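Side-chain contacts in hemoglobin-like protein (PDB 4NK2), which binds heme b and, as a group II truncated hemoglobin, probably serves to bind and carry oxygen: residues Val69-Glu72 and Asn73-Lys76; Val182-Ser185 and Glu186-Phe190. All coordinates share one frame; numbering follows the deposited sequence. Where two conformers were deposited one is given.

Interaction 1 of 2, residues Val69-Glu72 and Asn73-Lys76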
ATOM      1  N   VAL A  69     -19.861  15.210  13.951  1.00 28.11           N
ATOM      2  CA  VAL A  69     -19.307  14.672  15.191  1.00 27.43           C
ATOM      3  C   VAL A  69     -18.137  13.726  14.913  1.00 29.24           C
ATOM      4  O   VAL A  69     -17.134  13.728  15.638  1.00 28.16           O
ATOM      5  CB  VAL A  69     -20.408  13.973  16.032  1.00 29.28           C
ATOM      6  CG1 VAL A  69     -19.797  13.177  17.180  1.00 30.34           C
ATOM      7  CG2 VAL A  69     -21.402  15.013  16.557  1.00 30.22           C
ATOM      8  N   HIS A  70     -18.243  12.919  13.862  1.00 28.82           N
ATOM      9  CA  HIS A  70     -17.147  11.999  13.548  1.00 27.10           C
ATOM     10  C   HIS A  70     -15.888  12.831  13.337  1.00 31.29           C
ATOM     11  O   HIS A  70     -14.798  12.477  13.788  1.00 27.04           O
ATOM     12  CB  HIS A  70     -17.465  11.162  12.295  1.00 28.57           C
ATOM     13  CG  HIS A  70     -16.337  10.273  11.852  1.00 32.62           C
ATOM     14  ND1 HIS A  70     -15.858  10.270  10.559  1.00 33.40           N
ATOM     15  CD2 HIS A  70     -15.602   9.353  12.526  1.00 30.75           C
ATOM     16  CE1 HIS A  70     -14.870   9.393  10.457  1.00 34.38           C
ATOM     17  NE2 HIS A  70     -14.699   8.823  11.639  1.00 29.63           N
ATOM     18  N   HIS A  71     -16.054  13.932  12.628  1.00 31.88           N
ATOM     19  CA  HIS A  71     -14.855  14.790  12.394  0.58 34.48           C
ATOM     20  C   HIS A  71     -14.360  15.464  13.643  1.00 31.96           C
ATOM     21  O   HIS A  71     -13.166  15.512  13.790  0.88 34.29           O
ATOM     22  CB  HIS A  71     -15.140  15.784  11.263  0.58 35.81           C
ATOM     23  CG  HIS A  71     -14.921  15.203   9.898  0.58 38.80           C
ATOM     24  ND1 HIS A  71     -13.697  15.236   9.273  0.58 40.09           N
ATOM     25  CD2 HIS A  71     -15.756  14.548   9.057  0.58 38.07           C
ATOM     26  CE1 HIS A  71     -13.786  14.642   8.097  0.58 40.77           C
ATOM     27  NE2 HIS A  71     -15.025  14.211   7.942  0.58 35.42           N
ATOM     28  N   GLU A  72     -15.211  15.843  14.575  1.00 33.90           N
ATOM     29  CA  GLU A  72     -14.745  16.372  15.860  1.00 32.80           C
ATOM     30  C   GLU A  72     -13.886  15.318  16.565  1.00 33.49           C
ATOM     31  O   GLU A  72     -12.820  15.630  17.111  1.00 36.26           O
ATOM     32  CB  GLU A  72     -15.926  16.820  16.729  1.00 33.04           C
ATOM     33  CG  GLU A  72     -16.643  18.035  16.159  1.00 35.75           C
ATOM     34  CD  GLU A  72     -17.964  18.311  16.834  1.00 40.03           C
ATOM     35  OE1 GLU A  72     -18.258  17.667  17.864  1.00 45.20           O
ATOM     36  OE2 GLU A  72     -18.716  19.167  16.331  1.00 44.38           O
ATOM     37  N   ASN A  73     -14.336  14.063  16.536  1.00 32.82           N
ATOM     38  CA  ASN A  73     -13.577  12.967  17.132  1.00 30.93           C
ATOM     39  C   ASN A  73     -12.220  12.800  16.433  1.00 36.42           C
ATOM     40  O   ASN A  73     -11.187  12.655  17.079  1.00 34.58           O
ATOM     41  CB  ASN A  73     -14.382  11.655  17.074  1.00 31.71           C
ATOM     42  CG  ASN A  73     -15.601  11.669  18.005  1.00 36.12           C
ATOM     43  OD1 ASN A  73     -15.709  12.534  18.879  1.00 31.05           O
ATOM     44  ND2 ASN A  73     -16.520  10.712  17.818  1.00 29.96           N
ATOM     45  N   LEU A  74     -12.234  12.811  15.105  1.00 30.17           N
ATOM     46  CA  LEU A  74     -10.997  12.697  14.336  1.00 34.58           C
ATOM     47  C   LEU A  74      -9.966  13.773  14.706  1.00 35.35           C
ATOM     48  O   LEU A  74      -8.767  13.481  14.770  1.00 37.94           O
ATOM     49  CB  LEU A  74     -11.294  12.749  12.835  1.00 35.45           C
ATOM     50  CG  LEU A  74     -11.879  11.486  12.213  1.00 34.11           C
ATOM     51  CD1 LEU A  74     -12.297  11.774  10.781  1.00 35.65           C
ATOM     52  CD2 LEU A  74     -10.859  10.345  12.256  1.00 32.09           C
ATOM     53  N   MET A  75     -10.413  14.992  14.971  1.00 33.99           N
ATOM     54  CA  MET A  75      -9.494  16.069  15.307  1.00 41.21           C
ATOM     55  C   MET A  75      -8.866  15.864  16.681  1.00 44.22           C
ATOM     56  O   MET A  75      -7.809  16.389  16.959  1.00 43.10           O
ATOM     57  CB  MET A  75     -10.167  17.442  15.225  1.00 38.55           C
ATOM     58  CG  MET A  75     -10.651  17.888  13.848  1.00 36.27           C
ATOM     59  SD  MET A  75      -9.475  17.877  12.481  1.00 55.22           S
ATOM     60  CE  MET A  75      -8.239  19.009  13.041  1.00 48.53           C
ATOM     61  N   LYS A  76      -9.510  15.083  17.526  1.00 34.57           N
ATOM     62  CA  LYS A  76      -9.000  14.807  18.850  1.00 39.31           C
ATOM     63  C   LYS A  76      -8.227  13.509  18.904  1.00 37.52           C
ATOM     64  O   LYS A  76      -7.802  13.091  19.962  1.00 40.25           O
ATOM     65  CB  LYS A  76     -10.152  14.733  19.848  1.00 43.49           C
ATOM     66  CG  LYS A  76     -10.694  16.069  20.252  1.00 48.63           C
ATOM     67  CD  LYS A  76     -12.152  15.991  20.569  1.00 56.91           C
ATOM     68  CE  LYS A  76     -12.507  14.654  21.180  1.00 59.66           C
ATOM     69  NZ  LYS A  76     -13.840  14.687  21.825  1.00 68.91           N
TER
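L74 shares one methyl between two histidines: its CD1 lies over a face of the H70 ring and, in the given one of two conformers of H71, also over a face of that ring. This is the C-terminal end of helix 53-75 in a truncated globin, and it illustrates how one leucine methyl can cover faces of two rings, those of the residues three and four positions earlier on its own helix. The H70 contact is the closer CH-pi interaction, with CD1 of L74 3.9 Å from the ring centroid and 27° off the ring normal; CE1 is the nearest ring atom. Over H71 in this conformer the same CD1 stands 4.3 Å from the ring centroid, again displaced toward the rim. The H70 ring reaches L74 because its CG is anti to the backbone N (chi1 175°) and so beside the carbonyl carbon, which brings the ring end nearer to L74, one turn further on.

Beside this pair V69 and N73 run side by side, CG1 of V69 meeting ND2 of N73 at 4.1 Å. The amide gives its polar end to another helix, where N73 ND2 donates to the carbonyl O of C140. H70 is held in the same way: its NE2 is hydrogen-bonded to W137 O, and its ring stacks on Y141 and meets W137 edge-to-face, so the imidazole that carries L74 is fixed by helix 131-147. W137 itself binds the heme, and the side chain of H71, as given, comes within about 6 Å of that cofactor.

Under the side chains, L74 N bonds to H70 O at 2.9 Å and M75 N to H71 O at 3.0 Å. The bonding then changes: E72 O receives only weak bonds, from M75 N and K76 N, while K76 N bonds to N73 O at 3.0 Å.

Interaction 2 of 2, residues Val182-Ser185 and Glu186-Phe190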
ATOM      1  N   VAL A 182     -13.850  -5.786  12.013  1.00 43.02           N
ATOM      2  CA  VAL A 182     -14.601  -5.450  13.217  1.00 37.56           C
ATOM      3  C   VAL A 182     -16.083  -5.721  12.968  1.00 35.10           C
ATOM      4  O   VAL A 182     -16.818  -4.831  12.559  1.00 37.22           O
ATOM      5  CB  VAL A 182     -14.394  -3.976  13.623  1.00 37.94           C
ATOM      6  CG1 VAL A 182     -15.077  -3.682  14.963  1.00 41.34           C
ATOM      7  CG2 VAL A 182     -12.908  -3.651  13.714  1.00 39.56           C
ATOM      8  N   PRO A 183     -16.524  -6.968  13.188  1.00 36.31           N
ATOM      9  CA  PRO A 183     -17.940  -7.267  12.949  1.00 41.32           C
ATOM     10  C   PRO A 183     -18.809  -6.582  13.997  1.00 37.65           C
ATOM     11  O   PRO A 183     -18.344  -6.323  15.118  1.00 34.26           O
ATOM     12  CB  PRO A 183     -18.014  -8.789  13.113  1.00 40.88           C
ATOM     13  CG  PRO A 183     -16.856  -9.124  14.020  1.00 40.50           C
ATOM     14  CD  PRO A 183     -15.770  -8.150  13.649  1.00 37.77           C
ATOM     15  N   TYR A 184     -20.051  -6.288  13.633  1.00 34.37           N
ATOM     16  CA  TYR A 184     -20.941  -5.554  14.522  1.00 38.57           C
ATOM     17  C   TYR A 184     -21.061  -6.249  15.874  1.00 36.62           C
ATOM     18  O   TYR A 184     -21.227  -5.597  16.903  1.00 36.30           O
ATOM     19  CB  TYR A 184     -22.310  -5.417  13.865  1.00 37.35           C
ATOM     20  CG  TYR A 184     -23.269  -4.542  14.627  1.00 38.60           C
ATOM     21  CD1 TYR A 184     -23.076  -3.170  14.698  1.00 33.53           C
ATOM     22  CD2 TYR A 184     -24.377  -5.092  15.269  1.00 39.82           C
ATOM     23  CE1 TYR A 184     -23.957  -2.360  15.386  1.00 32.95           C
ATOM     24  CE2 TYR A 184     -25.261  -4.298  15.957  1.00 35.94           C
ATOM     25  CZ  TYR A 184     -25.054  -2.939  16.013  1.00 37.23           C
ATOM     26  OH  TYR A 184     -25.945  -2.156  16.709  1.00 34.82           O
ATOM     27  N   SER A 185     -20.956  -7.573  15.869  1.00 40.46           N
ATOM     28  CA  SER A 185     -21.123  -8.353  17.094  1.00 41.94           C
ATOM     29  C   SER A 185     -20.074  -8.006  18.150  1.00 43.26           C
ATOM     30  O   SER A 185     -20.357  -8.054  19.350  1.00 40.76           O
ATOM     31  CB  SER A 185     -21.079  -9.845  16.773  1.00 49.94           C
ATOM     32  OG  SER A 185     -19.828 -10.194  16.203  1.00 47.59           O
ATOM     33  N   GLU A 186     -18.885  -7.637  17.709  1.00 35.31           N
ATOM     34  CA  GLU A 186     -17.818  -7.258  18.623  1.00 37.82           C
ATOM     35  C   GLU A 186     -18.104  -5.967  19.360  1.00 34.77           C
ATOM     36  O   GLU A 186     -17.592  -5.746  20.433  1.00 36.92           O
ATOM     37  CB  GLU A 186     -16.501  -7.123  17.866  1.00 43.18           C
ATOM     38  CG  GLU A 186     -15.322  -6.741  18.716  1.00 46.16           C
ATOM     39  CD  GLU A 186     -14.048  -6.651  17.916  1.00 50.22           C
ATOM     40  OE1 GLU A 186     -14.001  -7.208  16.821  1.00 42.24           O
ATOM     41  OE2 GLU A 186     -13.100  -6.017  18.384  1.00 58.95           O
ATOM     42  N   ILE A 187     -18.922  -5.111  18.772  1.00 34.23           N
ATOM     43  CA  ILE A 187     -19.174  -3.784  19.341  1.00 38.26           C
ATOM     44  C   ILE A 187     -20.638  -3.506  19.680  1.00 37.42           C
ATOM     45  O   ILE A 187     -20.961  -2.413  20.146  1.00 32.45           O
ATOM     46  CB  ILE A 187     -18.692  -2.661  18.393  1.00 38.35           C
ATOM     47  CG1 ILE A 187     -19.522  -2.655  17.110  1.00 38.52           C
ATOM     48  CG2 ILE A 187     -17.208  -2.821  18.069  1.00 38.33           C
ATOM     49  CD1 ILE A 187     -19.090  -1.584  16.097  1.00 33.64           C
ATOM     50  N   GLN A 188     -21.524  -4.472  19.453  1.00 37.74           N
ATOM     51  CA  GLN A 188     -22.952  -4.200  19.592  1.00 38.13           C
ATOM     52  C   GLN A 188     -23.350  -3.811  21.012  1.00 41.49           C
ATOM     53  O   GLN A 188     -24.238  -2.968  21.201  1.00 39.10           O
ATOM     54  CB  GLN A 188     -23.807  -5.371  19.084  1.00 42.52           C
ATOM     55  CG  GLN A 188     -23.543  -6.709  19.762  1.00 45.59           C
ATOM     56  CD  GLN A 188     -24.237  -7.850  19.042  1.00 43.85           C
ATOM     57  OE1 GLN A 188     -25.159  -7.635  18.244  1.00 52.48           O
ATOM     58  NE2 GLN A 188     -23.793  -9.068  19.311  1.00 50.59           N
ATOM     59  N   ASP A 189     -22.690  -4.407  22.002  1.00 38.11           N
ATOM     60  CA  ASP A 189     -23.007  -4.107  23.392  1.00 39.97           C
ATOM     61  C   ASP A 189     -22.695  -2.651  23.713  1.00 40.87           C
ATOM     62  O   ASP A 189     -23.439  -1.992  24.437  1.00 36.72           O
ATOM     63  CB  ASP A 189     -22.242  -5.044  24.328  1.00 42.44           C
ATOM     64  CG  ASP A 189     -22.752  -6.473  24.268  1.00 49.23           C
ATOM     65  OD1 ASP A 189     -22.222  -7.319  25.020  1.00 59.96           O
ATOM     66  OD2 ASP A 189     -23.690  -6.754  23.479  1.00 51.09           O
ATOM     67  N   PHE A 190     -21.604  -2.145  23.151  1.00 36.74           N
ATOM     68  CA  PHE A 190     -21.199  -0.769  23.382  1.00 32.63           C
ATOM     69  C   PHE A 190     -22.300   0.242  23.080  1.00 34.56           C
ATOM     70  O   PHE A 190     -22.432   1.252  23.778  1.00 35.91           O
ATOM     71  CB  PHE A 190     -19.951  -0.445  22.547  1.00 33.86           C
ATOM     72  CG  PHE A 190     -19.682   1.025  22.401  1.00 36.40           C
ATOM     73  CD1 PHE A 190     -19.029   1.732  23.403  1.00 37.64           C
ATOM     74  CD2 PHE A 190     -20.062   1.698  21.242  1.00 35.03           C
ATOM     75  CE1 PHE A 190     -18.769   3.101  23.264  1.00 39.62           C
ATOM     76  CE2 PHE A 190     -19.820   3.058  21.092  1.00 31.15           C
ATOM     77  CZ  PHE A 190     -19.157   3.763  22.107  1.00 35.55           C
TER
HETATM   78  O   HOH W   1     -20.406  -6.389  21.893  1.00 46.16           O
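Y184 and Q188 meet at about a right angle, one turn apart at about the start of the weakly bonded helix 184-192. The phenol ring and the terminal amide are turned 74° against each other, and it is the aliphatic root of Q188 that does most of the touching: CB approaches CE2 of Y184 to 3.6 Å, while CA lies over one ring face, displaced toward the rim. The tyrosine CG is anti to its own nitrogen (chi1 -174°) and beside the carbonyl carbon, from where the ring reaches forward to Q188. From CB the glutamine chain runs extended past S185, its NE2 3.5 Å from CA of S185.

A second crossing involves V182, whose CG1 meets CG2 of I187 at 3.9 Å, again nearly at a right angle. E186 crosses the same valine: OE1 stands near CG1 and 3.8 Å from CD of P183, while OE2 forms a salt bridge with R180. Y184 and I187 both also pack on W159 of helix 155-165, which places this turn against the body of the globin.

The backbone is irregular. E186 N bonds to P183 O, and I187 N to Y184 O at 3.0 Å, both i-to-i+3 bonds and both with the donor well above the carbonyl plane. Further on, a water takes a hydrogen bond from D189 N and gives one to S185 O, joining them where the helix is kinked and the direct helical bond is absent. The chemistry is thus divided: these side chains meet by van der Waals contact, whereas the charge of E186 is met outside the contact, by R180.

Overall arrangement
The two contacts come in series along the chain, interaction 1 near the end of helix 53-75 and interaction 2 at about the start of the terminal helix 184-192. Their centres are about 21 Å apart and their nearest atoms about 9 Å, so they do not touch. Helix 131-147 links them indirectly: it receives H70 and N73 from interaction 1, and its H143 touches both N73 and the ring of F190. Interaction 1 is partly buried beside the heme pocket, whereas interaction 2 is a surface contact resting on helix 155-165. One thus lies near the cofactor and the other at the surface, and both segments meet helix 131-147.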